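Kallikrein-10 (Homo sapiens, PDB 5LPE) is a secreted, zymogen-like serine peptidase of the kallikrein subfamily that is inhibited by zinc and has a tumour-suppressor role in breast and prostate cancer. Local coordinates at residues Val19-Gly24 with Val39-His44; Ala43-Lys48 with Ser185-Pro190. One frame throughout, in Å; residues are numbered along the deposited sequence.

Contact 1 of 2, residues Val19-Gly24 with Val39-His44. With ZN (zinc ion), chain F.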
loop_
_atom_site.group_PDB
_atom_site.type_symbol
_atom_site.label_atom_id
_atom_site.label_comp_id
_atom_site.label_asym_id
_atom_site.label_seq_id
_atom_site.Cartn_x
_atom_site.Cartn_y
_atom_site.Cartn_z
ATOM N N VAL A 19 -7.660 -0.871 -3.535
ATOM C CA VAL A 19 -8.679 -1.327 -2.591
ATOM C C VAL A 19 -8.843 -0.275 -1.504
ATOM O O VAL A 19 -7.852 0.173 -0.917
ATOM C CB VAL A 19 -8.322 -2.686 -1.952
ATOM C CG1 VAL A 19 -9.360 -3.061 -0.901
ATOM C CG2 VAL A 19 -8.211 -3.792 -3.011
ATOM N N SER A 20 -10.088 0.109 -1.231
ATOM C CA SER A 20 -10.422 0.957 -0.092
ATOM C C SER A 20 -11.024 0.095 1.007
ATOM O O SER A 20 -11.922 -0.713 0.746
ATOM C CB SER A 20 -11.398 2.064 -0.489
ATOM O OG SER A 20 -12.358 1.593 -1.409
ATOM N N LEU A 21 -10.521 0.262 2.225
ATOM C CA LEU A 21 -10.963 -0.514 3.376
ATOM C C LEU A 21 -11.762 0.388 4.297
ATOM O O LEU A 21 -11.319 1.491 4.639
ATOM C CB LEU A 21 -9.775 -1.121 4.128
ATOM C CG LEU A 21 -9.032 -2.244 3.422
ATOM C CD1 LEU A 21 -7.720 -2.529 4.099
ATOM C CD2 LEU A 21 -9.890 -3.488 3.402
ATOM N N PHE A 22 -12.933 -0.077 4.699
ATOM C CA PHE A 22 -13.789 0.692 5.582
ATOM C C PHE A 22 -13.998 -0.047 6.894
ATOM O O PHE A 22 -14.146 -1.273 6.908
ATOM C CB PHE A 22 -15.133 0.982 4.930
ATOM C CG PHE A 22 -15.040 1.890 3.760
ATOM C CD1 PHE A 22 -14.800 1.388 2.497
ATOM C CD2 PHE A 22 -15.187 3.252 3.915
ATOM C CE1 PHE A 22 -14.708 2.234 1.406
ATOM C CE2 PHE A 22 -15.095 4.098 2.826
ATOM C CZ PHE A 22 -14.856 3.589 1.576
ATOM N N ASN A 23 -13.970 0.714 7.990
ATOM C CA ASN A 23 -14.469 0.292 9.294
ATOM C C ASN A 23 -15.777 1.029 9.560
ATOM O O ASN A 23 -15.869 2.240 9.329
ATOM C CB ASN A 23 -13.447 0.576 10.403
ATOM C CG ASN A 23 -13.981 0.247 11.799
ATOM O OD1 ASN A 23 -14.180 1.140 12.624
ATOM N ND2 ASN A 23 -14.222 -1.039 12.057
ATOM N N GLY A 24 -16.782 0.299 10.034
ATOM C CA GLY A 24 -18.118 0.867 10.096
ATOM C C GLY A 24 -18.514 1.367 8.725
ATOM O O GLY A 24 -18.380 0.657 7.720
ATOM N N VAL A 39 -6.233 -9.343 0.337
ATOM C CA VAL A 39 -5.826 -7.950 0.268
ATOM C C VAL A 39 -4.712 -7.744 1.279
ATOM O O VAL A 39 -4.736 -8.331 2.364
ATOM C CB VAL A 39 -7.001 -6.993 0.533
ATOM C CG1 VAL A 39 -6.524 -5.542 0.525
ATOM C CG2 VAL A 39 -8.079 -7.188 -0.497
ATOM N N LEU A 40 -3.714 -6.950 0.911
ATOM C CA LEU A 40 -2.606 -6.670 1.801
ATOM C C LEU A 40 -2.581 -5.189 2.123
ATOM O O LEU A 40 -2.771 -4.342 1.244
ATOM C CB LEU A 40 -1.266 -7.087 1.214
ATOM C CG LEU A 40 -0.055 -6.841 2.132
ATOM C CD1 LEU A 40 0.518 -8.100 2.714
ATOM C CD2 LEU A 40 1.004 -6.192 1.320
ATOM N N THR A 41 -2.321 -4.894 3.392
ATOM C CA THR A 41 -2.317 -3.538 3.896
ATOM C C THR A 41 -1.413 -3.481 5.122
ATOM O O THR A 41 -0.861 -4.493 5.563
ATOM C CB THR A 41 -3.747 -3.085 4.216
ATOM O OG1 THR A 41 -3.733 -1.733 4.689
ATOM C CG2 THR A 41 -4.378 -3.990 5.260
ATOM N N ALA A 42 -1.281 -2.284 5.682
ATOM C CA ALA A 42 -0.461 -2.101 6.867
ATOM C C ALA A 42 -1.156 -2.697 8.080
ATOM O O ALA A 42 -2.366 -2.549 8.252
ATOM C CB ALA A 42 -0.177 -0.618 7.086
ATOM N N ALA A 43 -0.379 -3.377 8.928
ATOM C CA ALA A 43 -0.932 -3.918 10.165
ATOM C C ALA A 43 -1.578 -2.840 11.034
ATOM O O ALA A 43 -2.588 -3.113 11.695
ATOM C CB ALA A 43 0.150 -4.649 10.953
ATOM N N HIS A 44 -1.044 -1.606 11.034
ATOM C CA HIS A 44 -1.602 -0.576 11.916
ATOM C C HIS A 44 -3.039 -0.235 11.569
ATOM O O HIS A 44 -3.665 0.537 12.303
ATOM C CB HIS A 44 -0.766 0.714 11.898
ATOM C CG HIS A 44 -0.928 1.539 10.656
ATOM N ND1 HIS A 44 0.120 1.803 9.800
ATOM C CD2 HIS A 44 -2.008 2.167 10.132
ATOM C CE1 HIS A 44 -0.312 2.545 8.796
ATOM N NE2 HIS A 44 -1.602 2.778 8.972
HETATM ZN ZN ZN F . 2.001 1.545 10.686
#

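Contact 2 of 2, residues Ala43-Lys48 with Ser185-Pro190. With ZN (zinc ion), chain F.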
loop_
_atom_site.group_PDB
_atom_site.type_symbol
_atom_site.label_atom_id
_atom_site.label_comp_id
_atom_site.label_asym_id
_atom_site.label_seq_id
_atom_site.Cartn_x
_atom_site.Cartn_y
_atom_site.Cartn_z
ATOM N N ALA A 43 -0.379 -3.377 8.928
ATOM C CA ALA A 43 -0.932 -3.918 10.165
ATOM C C ALA A 43 -1.578 -2.840 11.034
ATOM O O ALA A 43 -2.588 -3.113 11.695
ATOM C CB ALA A 43 0.150 -4.649 10.953
ATOM N N HIS A 44 -1.044 -1.606 11.034
ATOM C CA HIS A 44 -1.602 -0.576 11.916
ATOM C C HIS A 44 -3.039 -0.235 11.569
ATOM O O HIS A 44 -3.665 0.537 12.303
ATOM C CB HIS A 44 -0.766 0.714 11.898
ATOM C CG HIS A 44 -0.928 1.539 10.656
ATOM N ND1 HIS A 44 0.120 1.803 9.800
ATOM C CD2 HIS A 44 -2.008 2.167 10.132
ATOM C CE1 HIS A 44 -0.312 2.545 8.796
ATOM N NE2 HIS A 44 -1.602 2.778 8.972
ATOM N N CYS A 45 -3.551 -0.762 10.457
ATOM C CA CYS A 45 -4.943 -0.642 10.048
ATOM C C CYS A 45 -5.836 -1.709 10.666
ATOM O O CYS A 45 -7.030 -1.759 10.346
ATOM C CB CYS A 45 -5.048 -0.737 8.525
ATOM S SG CYS A 45 -4.034 0.423 7.604
ATOM N N GLY A 46 -5.286 -2.562 11.528
ATOM C CA GLY A 46 -5.988 -3.742 12.001
ATOM C C GLY A 46 -6.848 -3.564 13.233
ATOM O O GLY A 46 -7.132 -4.544 13.924
ATOM N N ASN A 47 -7.265 -2.326 13.522
ATOM C CA ASN A 47 -8.249 -2.095 14.578
ATOM C C ASN A 47 -9.413 -3.067 14.439
ATOM O O ASN A 47 -9.805 -3.723 15.412
ATOM C CB ASN A 47 -8.761 -0.648 14.536
ATOM C CG ASN A 47 -7.650 0.370 14.302
ATOM O OD1 ASN A 47 -7.182 0.542 13.171
ATOM N ND2 ASN A 47 -7.236 1.056 15.365
ATOM N N LYS A 48 -9.957 -3.175 13.220
ATOM C CA LYS A 48 -10.900 -4.229 12.816
ATOM C C LYS A 48 -12.252 -4.060 13.501
ATOM O O LYS A 48 -12.334 -3.447 14.563
ATOM C CB LYS A 48 -10.317 -5.619 13.121
ATOM C CG LYS A 48 -9.825 -6.368 11.894
ATOM C CD LYS A 48 -8.884 -7.496 12.267
ATOM C CE LYS A 48 -7.428 -7.065 12.145
ATOM N NZ LYS A 48 -6.458 -8.108 12.596
ATOM N N SER A 185 -1.667 10.474 -0.694
ATOM C CA SER A 185 -1.719 9.030 -0.483
ATOM C C SER A 185 -2.682 8.723 0.666
ATOM O O SER A 185 -3.223 9.634 1.299
ATOM C CB SER A 185 -0.328 8.486 -0.193
ATOM O OG SER A 185 0.070 8.904 1.100
ATOM N N ASP A 186 -2.903 7.454 0.933
ATOM C CA ASP A 186 -3.799 7.047 1.944
ATOM C C ASP A 186 -3.050 6.399 3.088
ATOM O O ASP A 186 -2.310 7.055 3.752
ATOM C CB ASP A 186 -4.842 6.167 1.312
ATOM C CG ASP A 186 -5.541 6.840 0.145
ATOM O OD1 ASP A 186 -6.223 7.827 0.329
ATOM O OD2 ASP A 186 -5.436 6.400 -0.983
ATOM N N SER A 187 -3.226 5.133 3.358
ATOM C CA SER A 187 -2.529 4.467 4.453
ATOM C C SER A 187 -2.804 3.071 4.062
ATOM O O SER A 187 -3.923 2.726 3.891
ATOM C CB SER A 187 -3.161 4.820 5.791
ATOM O OG SER A 187 -2.557 4.171 6.877
ATOM N N GLY A 188 -1.788 2.284 3.853
ATOM C CA GLY A 188 -1.955 0.938 3.393
ATOM C C GLY A 188 -1.833 0.878 1.896
ATOM O O GLY A 188 -1.773 -0.156 1.356
ATOM N N GLY A 189 -1.796 2.033 1.263
ATOM C CA GLY A 189 -1.698 2.183 -0.160
ATOM C C GLY A 189 -0.486 1.574 -0.765
ATOM O O GLY A 189 0.505 1.472 -0.116
ATOM N N PRO A 190 -0.584 1.149 -2.021
ATOM C CA PRO A 190 0.577 0.513 -2.668
ATOM C C PRO A 190 1.587 1.490 -3.263
ATOM O O PRO A 190 1.250 2.565 -3.747
ATOM C CB PRO A 190 -0.065 -0.331 -3.777
ATOM C CG PRO A 190 -1.380 0.324 -4.074
ATOM C CD PRO A 190 -1.816 1.064 -2.844
HETATM ZN ZN ZN F . 2.001 1.545 10.686
#

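Contact 1 of 2, residues Val19-Gly24 with Val39-His44
Val19 and Val39 meet methyl to methyl, CG1 of Val19 lying 4.0 Å from CG1 of Val39, in a small contact that illustrates how the walls of a closed barrel touch across its interior. The two valines share one conformation: each has CG1 opposite its backbone N (chi1 176° in Val19, 177° in Val39), which sends that methyl toward the other strand and sets the side chains tip to tip. Two residues further along each strand the pattern repeats. Leu21 holds CG away from its carbonyl carbon (chi1 -70°) and extends CD1 to the methyl of Thr41, with Leu21 CD1 and Thr41 CG2 3.8 Å apart. OG1 of Thr41, anti to the backbone N, stays at the edge of this apolar meeting and hydrogen-bonds with the carbonyl O of Ala30 on strand 26-35, while CG2 packs on Leu21. No hydrogen bond links 19-24 to 39-44, whose nearest CA atoms, those of Val19 and Val39, are 7.8 Å apart. Leu33 packs against both valines, while Leu99 and Ala52 lie against Leu21. Strands 18-23 and 38-41 are thus joined through side chains in the hydrophobic interior of the first six-stranded antiparallel barrel of the trypsin fold, just before the chain reaches His44, the probable charge-relay histidine.

Contact 2 of 2, residues Ala43-Lys48 with Ser185-Pro190
The ring of His44 reaches Ser187 edge-on, and its course can be followed atom by atom. Beyond CB, CG is placed between the backbone N and the carbonyl carbon (chi1 75°), swinging the ring toward the serine loop. At the ring edge ND1 binds the zinc ion at 2.1 Å, a site completed by Asp92 and Asp95. CE1, between the two nitrogens, passes 3.4 Å from OG of Ser187, and CD2, on the ring side away from the zinc, lies 3.9 Å from Ser187 OG. At the far end NE2 donates to Ser187 OG across 2.7 Å, with an N-H...O angle of 154° and the oxygen only 3° out of the ring plane. Ser187 presents this oxygen by keeping OG anti to its own backbone N. SG of Cys45, in disulfide with Cys29, lies 4.1 Å from the same OG. With an alanine in place of Ser187 the hydroxyl is gone, and NE2 of His44 would probably lose its acceptor, the ring then being held less firmly on that side. His44, Ser187 and Asp95 correspond to the catalytic triad of trypsin-like peptidases, but here zinc occupies ND1, the nitrogen that faces the aspartate in active trypsin-like enzymes, consistent with inhibition by disruption of the relay.

Overall arrangement
From the N terminus the chain runs along strand 18-23, turns back through strand 26-35 and returns in strand 38-41, where contact 1 closes this short excursion across the first barrel. Without a break it enters the 3-10 turn at Ala43 and His44, residues that both contacts share, and there contact 2 begins. Its loop is far longer: 136 residues, including the remaining strands of the first barrel and several of the second, pass before 185-190 comes back. The two loops therefore follow one another, neither nested nor crossed. Contact 1 joins strands within one barrel, contact 2 joins the two barrels at the cleft, and Thr41 OG1 touches Gly188 CA at 3.5 Å where they adjoin.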